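Side-chain contacts in choline kinase (Streptococcus pneumoniae, PDB 4R78), which probably phosphorylates choline at the expense of ATP, as a choline kinase with a protein kinase-like fold: residues L74-R77 with Q78-K81; T269-S272 with L273-V276; G286-G289 with V290-Q294. All blocks are in the same frame, centred on the assembly; numbering follows the deposited sequence.

Overall arrangement
All three contacts are local, each made within a helix or at its start. Contact 2, in the second half of helix 257-280, is fully buried and rests on aromatic rings and hydroxyls turned back to backbone carbonyls. Contacts 1 and 3 form where helices 77-87 and 288-303 begin and are only partly buried; an asparagine side chain caps the first, whereas water bridges and an arginine-tyrosine bond mark the second. Contacts 2 and 3 touch, since their helices pack together, with T275 OG1 3.2 Å from Y288 CD2 and W271 against R292. Contact 1 stands apart from both, its centre about 19 Å from that of contact 2 and about 27 Å from that of contact 3.

Contact 1 (L74-R77 with Q78-K81)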
loop_
_atom_site.group_PDB
_atom_site.type_symbol
_atom_site.label_atom_id
_atom_site.label_comp_id
_atom_site.label_asym_id
_atom_site.label_seq_id
_atom_site.Cartn_x
_atom_site.Cartn_y
_atom_site.Cartn_z
ATOM N N LEU A 74 1.559 -4.276 -12.688
ATOM C CA LEU A 74 2.033 -4.019 -11.327
ATOM C C LEU A 74 1.085 -4.571 -10.272
ATOM O O LEU A 74 1.515 -5.239 -9.330
ATOM C CB LEU A 74 2.237 -2.516 -11.107
ATOM C CG LEU A 74 3.265 -1.841 -12.020
ATOM C CD1 LEU A 74 2.985 -0.358 -12.120
ATOM C CD2 LEU A 74 4.691 -2.099 -11.551
ATOM N N ILE A 75 -0.201 -4.265 -10.430
ATOM C CA ILE A 75 -1.249 -4.750 -9.543
ATOM C C ILE A 75 -2.055 -5.794 -10.308
ATOM O O ILE A 75 -2.804 -5.457 -11.226
ATOM C CB ILE A 75 -2.178 -3.598 -9.064
ATOM C CG1 ILE A 75 -1.378 -2.548 -8.272
ATOM C CG2 ILE A 75 -3.355 -4.151 -8.242
ATOM C CD1 ILE A 75 -2.138 -1.256 -7.983
ATOM N N ASN A 76 -1.865 -7.060 -9.944
ATOM C CA ASN A 76 -2.589 -8.161 -10.562
ATOM C C ASN A 76 -4.008 -8.168 -10.013
ATOM O O ASN A 76 -4.244 -8.553 -8.868
ATOM C CB ASN A 76 -1.871 -9.491 -10.290
ATOM C CG ASN A 76 -2.529 -10.680 -10.982
ATOM O OD1 ASN A 76 -3.752 -10.802 -11.029
ATOM N ND2 ASN A 76 -1.702 -11.591 -11.490
ATOM N N ARG A 77 -4.950 -7.724 -10.842
ATOM C CA ARG A 77 -6.318 -7.465 -10.393
ATOM C C ARG A 77 -7.024 -8.710 -9.879
ATOM O O ARG A 77 -7.716 -8.664 -8.871
ATOM C CB ARG A 77 -7.127 -6.791 -11.499
ATOM C CG ARG A 77 -6.522 -5.455 -11.917
ATOM C CD ARG A 77 -7.281 -4.825 -13.058
ATOM N NE ARG A 77 -6.541 -3.696 -13.617
ATOM C CZ ARG A 77 -6.839 -3.102 -14.766
ATOM N NH1 ARG A 77 -6.106 -2.087 -15.199
ATOM N NH2 ARG A 77 -7.856 -3.534 -15.500
ATOM N N GLN A 78 -6.832 -9.826 -10.572
ATOM C CA GLN A 78 -7.445 -11.075 -10.138
ATOM C C GLN A 78 -6.817 -11.614 -8.861
ATOM O O GLN A 78 -7.535 -12.081 -7.976
ATOM C CB GLN A 78 -7.447 -12.091 -11.267
ATOM C CG GLN A 78 -8.462 -11.709 -12.320
ATOM C CD GLN A 78 -8.939 -12.873 -13.142
ATOM O OE1 GLN A 78 -10.136 -13.160 -13.195
ATOM N NE2 GLN A 78 -8.010 -13.545 -13.804
ATOM N N ASP A 79 -5.491 -11.520 -8.748
ATOM C CA ASP A 79 -4.816 -11.866 -7.498
ATOM C C ASP A 79 -5.461 -11.106 -6.348
ATOM O O ASP A 79 -5.793 -11.691 -5.317
ATOM C CB ASP A 79 -3.334 -11.482 -7.537
ATOM C CG ASP A 79 -2.458 -12.499 -8.254
ATOM O OD1 ASP A 79 -2.964 -13.481 -8.840
ATOM O OD2 ASP A 79 -1.230 -12.276 -8.240
ATOM N N GLU A 80 -5.647 -9.800 -6.543
ATOM C CA GLU A 80 -6.108 -8.925 -5.475
ATOM C C GLU A 80 -7.596 -9.065 -5.184
ATOM O O GLU A 80 -8.026 -8.854 -4.049
ATOM C CB GLU A 80 -5.727 -7.470 -5.758
ATOM C CG GLU A 80 -4.211 -7.237 -5.825
ATOM C CD GLU A 80 -3.470 -7.655 -4.563
ATOM O OE1 GLU A 80 -2.246 -7.872 -4.665
ATOM O OE2 GLU A 80 -4.100 -7.772 -3.485
ATOM N N LYS A 81 -8.375 -9.431 -6.202
ATOM C CA LYS A 81 -9.789 -9.734 -5.991
ATOM C C LYS A 81 -9.927 -10.987 -5.123
ATOM O O LYS A 81 -10.743 -11.023 -4.201
ATOM C CB LYS A 81 -10.545 -9.889 -7.317
ATOM C CG LYS A 81 -12.049 -9.995 -7.130
ATOM C CD LYS A 81 -12.803 -9.749 -8.416
ATOM C CE LYS A 81 -14.298 -9.785 -8.159
ATOM N NZ LYS A 81 -15.056 -9.290 -9.339
HETATM O O HOH W 1 -0.486 -7.888 -7.627
#
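N76 caps the helix that starts at R77 by presenting its amide oxygen to D79. The bond from D79 N to N76 OD1 is 3.0 Å long and nearly straight at the hydrogen, although the N-H approaches from above the carbonyl plane of the amide. N76 CG lies anti to the backbone nitrogen (chi1 -176°), which folds the amide back over the first turn. There it stacks on the carboxylate of D79, the two planes only 5° apart and N76 CG 3.3 Å from D79 CG. D79 OD1 also makes a salt bridge with R144, so one group both covers the cap and reaches another part of the chain. Main-chain bonds continue the turn, E80 N to N76 O at 3.0 Å and K81 N to R77 O at 2.9 Å. The first torsion of E80 (chi1 -62°) sets its CG against I75 CG2 at 4.0 Å, the two side chains crossing at about a right angle. A bend at chi2 then directs the carboxylate, whose OE2 bonds to S218, while OE1 takes a weak bond from a water that accepts from N76 N at 2.8 Å. The extended R77 and K81 side chains reach the I101 and F99 carbonyls, tying the start of helix 77-87 to strand 96-100 and the loop after it, while L74, just before the cap, packs on helix 149-159.

Contact 2 (T269-S272 with L273-V276)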
loop_
_atom_site.group_PDB
_atom_site.type_symbol
_atom_site.label_atom_id
_atom_site.label_comp_id
_atom_site.label_asym_id
_atom_site.label_seq_id
_atom_site.Cartn_x
_atom_site.Cartn_y
_atom_site.Cartn_z
ATOM N N THR A 269 13.463 2.965 -2.912
ATOM C CA THR A 269 13.829 2.774 -4.313
ATOM C C THR A 269 12.584 2.532 -5.164
ATOM O O THR A 269 12.337 3.252 -6.138
ATOM C CB THR A 269 14.833 1.614 -4.486
ATOM O OG1 THR A 269 15.992 1.866 -3.679
ATOM C CG2 THR A 269 15.262 1.499 -5.936
ATOM N N ILE A 270 11.794 1.541 -4.769
ATOM C CA ILE A 270 10.591 1.170 -5.509
ATOM C C ILE A 270 9.591 2.321 -5.624
ATOM O O ILE A 270 9.126 2.634 -6.723
ATOM C CB ILE A 270 9.944 -0.109 -4.923
ATOM C CG1 ILE A 270 10.824 -1.318 -5.259
ATOM C CG2 ILE A 270 8.513 -0.306 -5.451
ATOM C CD1 ILE A 270 10.578 -2.540 -4.410
ATOM N N TRP A 271 9.270 2.963 -4.504
ATOM C CA TRP A 271 8.286 4.049 -4.541
ATOM C C TRP A 271 8.801 5.315 -5.242
ATOM O O TRP A 271 8.005 6.096 -5.772
ATOM C CB TRP A 271 7.694 4.333 -3.151
ATOM C CG TRP A 271 6.959 3.143 -2.558
ATOM C CD1 TRP A 271 7.243 2.510 -1.378
ATOM C CD2 TRP A 271 5.837 2.442 -3.124
ATOM N NE1 TRP A 271 6.369 1.468 -1.170
ATOM C CE2 TRP A 271 5.496 1.404 -2.223
ATOM C CE3 TRP A 271 5.085 2.592 -4.300
ATOM C CZ2 TRP A 271 4.438 0.516 -2.461
ATOM C CZ3 TRP A 271 4.029 1.711 -4.536
ATOM C CH2 TRP A 271 3.717 0.685 -3.619
ATOM N N SER A 272 10.120 5.511 -5.279
ATOM C CA SER A 272 10.678 6.601 -6.085
ATOM C C SER A 272 10.462 6.336 -7.581
ATOM O O SER A 272 10.215 7.266 -8.346
ATOM C CB SER A 272 12.158 6.867 -5.765
ATOM O OG SER A 272 13.025 5.936 -6.392
ATOM N N LEU A 273 10.521 5.067 -7.984
ATOM C CA LEU A 273 10.309 4.703 -9.390
ATOM C C LEU A 273 8.821 4.768 -9.742
ATOM O O LEU A 273 8.444 5.262 -10.808
ATOM C CB LEU A 273 10.907 3.326 -9.707
ATOM C CG LEU A 273 12.438 3.217 -9.630
ATOM C CD1 LEU A 273 12.887 1.762 -9.663
ATOM C CD2 LEU A 273 13.133 4.012 -10.740
ATOM N N TRP A 274 7.982 4.298 -8.822
ATOM C CA TRP A 274 6.532 4.490 -8.901
ATOM C C TRP A 274 6.175 5.960 -9.167
ATOM O O TRP A 274 5.304 6.255 -9.991
ATOM C CB TRP A 274 5.895 3.991 -7.600
ATOM C CG TRP A 274 4.408 4.225 -7.442
ATOM C CD1 TRP A 274 3.396 3.377 -7.805
ATOM C CD2 TRP A 274 3.779 5.368 -6.850
ATOM N NE1 TRP A 274 2.178 3.927 -7.479
ATOM C CE2 TRP A 274 2.382 5.147 -6.891
ATOM C CE3 TRP A 274 4.261 6.561 -6.288
ATOM C CZ2 TRP A 274 1.459 6.082 -6.402
ATOM C CZ3 TRP A 274 3.346 7.489 -5.797
ATOM C CH2 TRP A 274 1.959 7.240 -5.854
ATOM N N THR A 275 6.867 6.874 -8.483
ATOM C CA THR A 275 6.626 8.310 -8.628
ATOM C C THR A 275 6.868 8.773 -10.060
ATOM O O THR A 275 6.027 9.470 -10.641
ATOM C CB THR A 275 7.503 9.132 -7.653
ATOM O OG1 THR A 275 7.203 8.743 -6.310
ATOM C CG2 THR A 275 7.230 10.627 -7.803
ATOM N N VAL A 276 8.005 8.374 -10.627
ATOM C CA VAL A 276 8.342 8.746 -12.005
ATOM C C VAL A 276 7.249 8.291 -12.968
ATOM O O VAL A 276 6.787 9.075 -13.805
ATOM C CB VAL A 276 9.716 8.187 -12.436
ATOM C CG1 VAL A 276 10.043 8.595 -13.870
ATOM C CG2 VAL A 276 10.794 8.691 -11.502
#
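W271 and W274, three residues apart on one helix, meet as a T-shaped pair: the edge of the W271 six-membered ring is directed at the face of the W274 five-membered ring, with the planes at 82°. The closest approach is from W271 CE3 to W274 CG, 3.6 Å, offset toward the rim of the W274 ring. W274 CG is anti to its backbone nitrogen (chi1 175°), whereas that of W271 is anti to its carbonyl carbon, and these different first torsions bring edge to face. Y217 adds a further edge-to-face partner to W271, and F285 lies nearly parallel to W274. W274 also comes within about 3 Å of a bound MES, probably from the crystallisation liquor; the cluster is consistent with the aromatic choline pocket known in choline kinases. Three buried hydroxyls of the helix are satisfied by carbonyls one turn back. T275 OG1 donates to W271 O at 2.8 Å, and the same oxygen takes T275 N at 3.0 Å. Likewise T269 O is gripped twice, by S272 OG at 2.8 Å and by L273 N at 3.2 Å; S272 OG reaches it from a position between its own nitrogen and carbonyl carbon. The third, T269 OG1, bonds to the I265 carbonyl. I270 O takes a straight bond from W274 N, 2.9 Å, and a weak one from L273 N. S272 O takes a weak bond from V276 N, 3.4 Å, and accepts from the Y166 hydroxyl as well.

Contact 3 (G286-G289 with V290-Q294); sequences GDYG and VNRYQ
Y288 and R292, one turn apart, run side by side with their ends joined by a hydrogen bond: R292 NH2 donates to Y288 OH at 3.0 Å. The hydroxyl lies at the guanidinium edge, almost in its plane, while the ring itself stands 83° to that plane. R292 CD packs 3.5 Å from Y288 CZ, and a bend at chi3 (73°) beyond it brings the guanidinium to the hydroxyl. The guanidinium also makes salt bridges, NE to D268 and NH2 to E233, which help to fix its rotation. Y288 OH also bonds to a bound MES, probably from the crystallisation liquor. Water-mediated contacts link D287 with N291: one water joins D287 OD2 to N291 OD1, and a second joins D287 OD2 to N291 ND2. Another water bridges G286 O, 2.7 Å away, and V290 N, 2.9 Å away. D287 precedes the helix at its N-cap position, yet its carboxylate makes no capping bond. Among the main-chain bonds, N291 N donates to D287 O and Y293 N to G289 O, both at 2.9 Å. The start of helix 288-303 lies against helix 257-280, where Y288 touches T275 and R292 touches W271, while Y293 touches Y169 and V172 of helix 169-177, and its ring stacks on Y166 in the loop before that helix.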
loop_
_atom_site.group_PDB
_atom_site.type_symbol
_atom_site.label_atom_id
_atom_site.label_comp_id
_atom_site.label_asym_id
_atom_site.label_seq_id
_atom_site.Cartn_x
_atom_site.Cartn_y
_atom_site.Cartn_z
ATOM N N GLY A 286 5.682 16.683 -7.095
ATOM C CA GLY A 286 6.804 17.544 -6.719
ATOM C C GLY A 286 8.063 16.745 -6.451
ATOM O O GLY A 286 8.445 15.898 -7.258
ATOM N N ASP A 287 8.692 17.008 -5.307
ATOM C CA ASP A 287 9.929 16.330 -4.915
ATOM C C ASP A 287 9.722 15.059 -4.087
ATOM O O ASP A 287 10.675 14.537 -3.507
ATOM C CB ASP A 287 10.832 17.293 -4.142
ATOM C CG ASP A 287 11.699 18.142 -5.043
ATOM O OD1 ASP A 287 11.531 18.092 -6.280
ATOM O OD2 ASP A 287 12.559 18.864 -4.494
ATOM N N TYR A 288 8.494 14.545 -4.047
ATOM C CA TYR A 288 8.210 13.321 -3.298
ATOM C C TYR A 288 9.172 12.177 -3.656
ATOM O O TYR A 288 9.759 11.553 -2.769
ATOM C CB TYR A 288 6.749 12.885 -3.495
ATOM C CG TYR A 288 6.418 11.544 -2.866
ATOM C CD1 TYR A 288 6.014 11.455 -1.530
ATOM C CD2 TYR A 288 6.503 10.367 -3.612
ATOM C CE1 TYR A 288 5.710 10.223 -0.953
ATOM C CE2 TYR A 288 6.204 9.135 -3.045
ATOM C CZ TYR A 288 5.804 9.073 -1.722
ATOM O OH TYR A 288 5.516 7.853 -1.167
ATOM N N GLY A 289 9.322 11.903 -4.950
ATOM C CA GLY A 289 10.172 10.805 -5.412
ATOM C C GLY A 289 11.647 11.088 -5.217
ATOM O O GLY A 289 12.395 10.217 -4.768
ATOM N N VAL A 290 12.050 12.314 -5.549
ATOM C CA VAL A 290 13.430 12.787 -5.370
ATOM C C VAL A 290 13.897 12.568 -3.930
ATOM O O VAL A 290 14.993 12.055 -3.694
ATOM C CB VAL A 290 13.558 14.291 -5.770
ATOM C CG1 VAL A 290 14.894 14.886 -5.329
ATOM C CG2 VAL A 290 13.360 14.470 -7.277
ATOM N N ASN A 291 13.047 12.946 -2.980
ATOM C CA ASN A 291 13.358 12.820 -1.561
ATOM C C ASN A 291 13.398 11.378 -1.063
ATOM O O ASN A 291 14.251 11.024 -0.245
ATOM C CB ASN A 291 12.395 13.670 -0.725
ATOM C CG ASN A 291 12.570 15.162 -0.971
ATOM O OD1 ASN A 291 13.614 15.611 -1.452
ATOM N ND2 ASN A 291 11.545 15.939 -0.638
ATOM N N ARG A 292 12.486 10.543 -1.556
ATOM C CA ARG A 292 12.531 9.125 -1.203
ATOM C C ARG A 292 13.807 8.482 -1.739
ATOM O O ARG A 292 14.460 7.710 -1.041
ATOM C CB ARG A 292 11.293 8.377 -1.699
ATOM C CG ARG A 292 10.017 8.740 -0.948
ATOM C CD ARG A 292 8.970 7.654 -1.029
ATOM N NE ARG A 292 9.352 6.512 -0.198
ATOM C CZ ARG A 292 8.503 5.658 0.367
ATOM N NH1 ARG A 292 8.975 4.667 1.110
ATOM N NH2 ARG A 292 7.192 5.781 0.197
ATOM N N TYR A 293 14.169 8.822 -2.972
ATOM C CA TYR A 293 15.386 8.308 -3.581
ATOM C C TYR A 293 16.628 8.692 -2.778
ATOM O O TYR A 293 17.487 7.851 -2.521
ATOM C CB TYR A 293 15.488 8.803 -5.020
ATOM C CG TYR A 293 16.689 8.304 -5.783
ATOM C CD1 TYR A 293 16.661 7.071 -6.433
ATOM C CD2 TYR A 293 17.844 9.082 -5.885
ATOM C CE1 TYR A 293 17.763 6.610 -7.149
ATOM C CE2 TYR A 293 18.948 8.638 -6.601
ATOM C CZ TYR A 293 18.899 7.403 -7.232
ATOM O OH TYR A 293 19.978 6.958 -7.953
ATOM N N GLN A 294 16.708 9.957 -2.369
ATOM C CA GLN A 294 17.816 10.429 -1.539
ATOM C C GLN A 294 17.879 9.679 -0.202
ATOM O O GLN A 294 18.967 9.408 0.317
ATOM C CB GLN A 294 17.737 11.950 -1.339
ATOM C CG GLN A 294 18.835 12.555 -0.442
ATOM C CD GLN A 294 20.252 12.093 -0.799
ATOM O OE1 GLN A 294 20.596 11.923 -1.971
ATOM N NE2 GLN A 294 21.074 11.886 0.219
HETATM O O HOH W 2 9.955 13.617 -7.141
HETATM O O HOH W 3 11.837 18.858 -1.329
HETATM O O HOH W 4 14.479 17.917 -2.985
#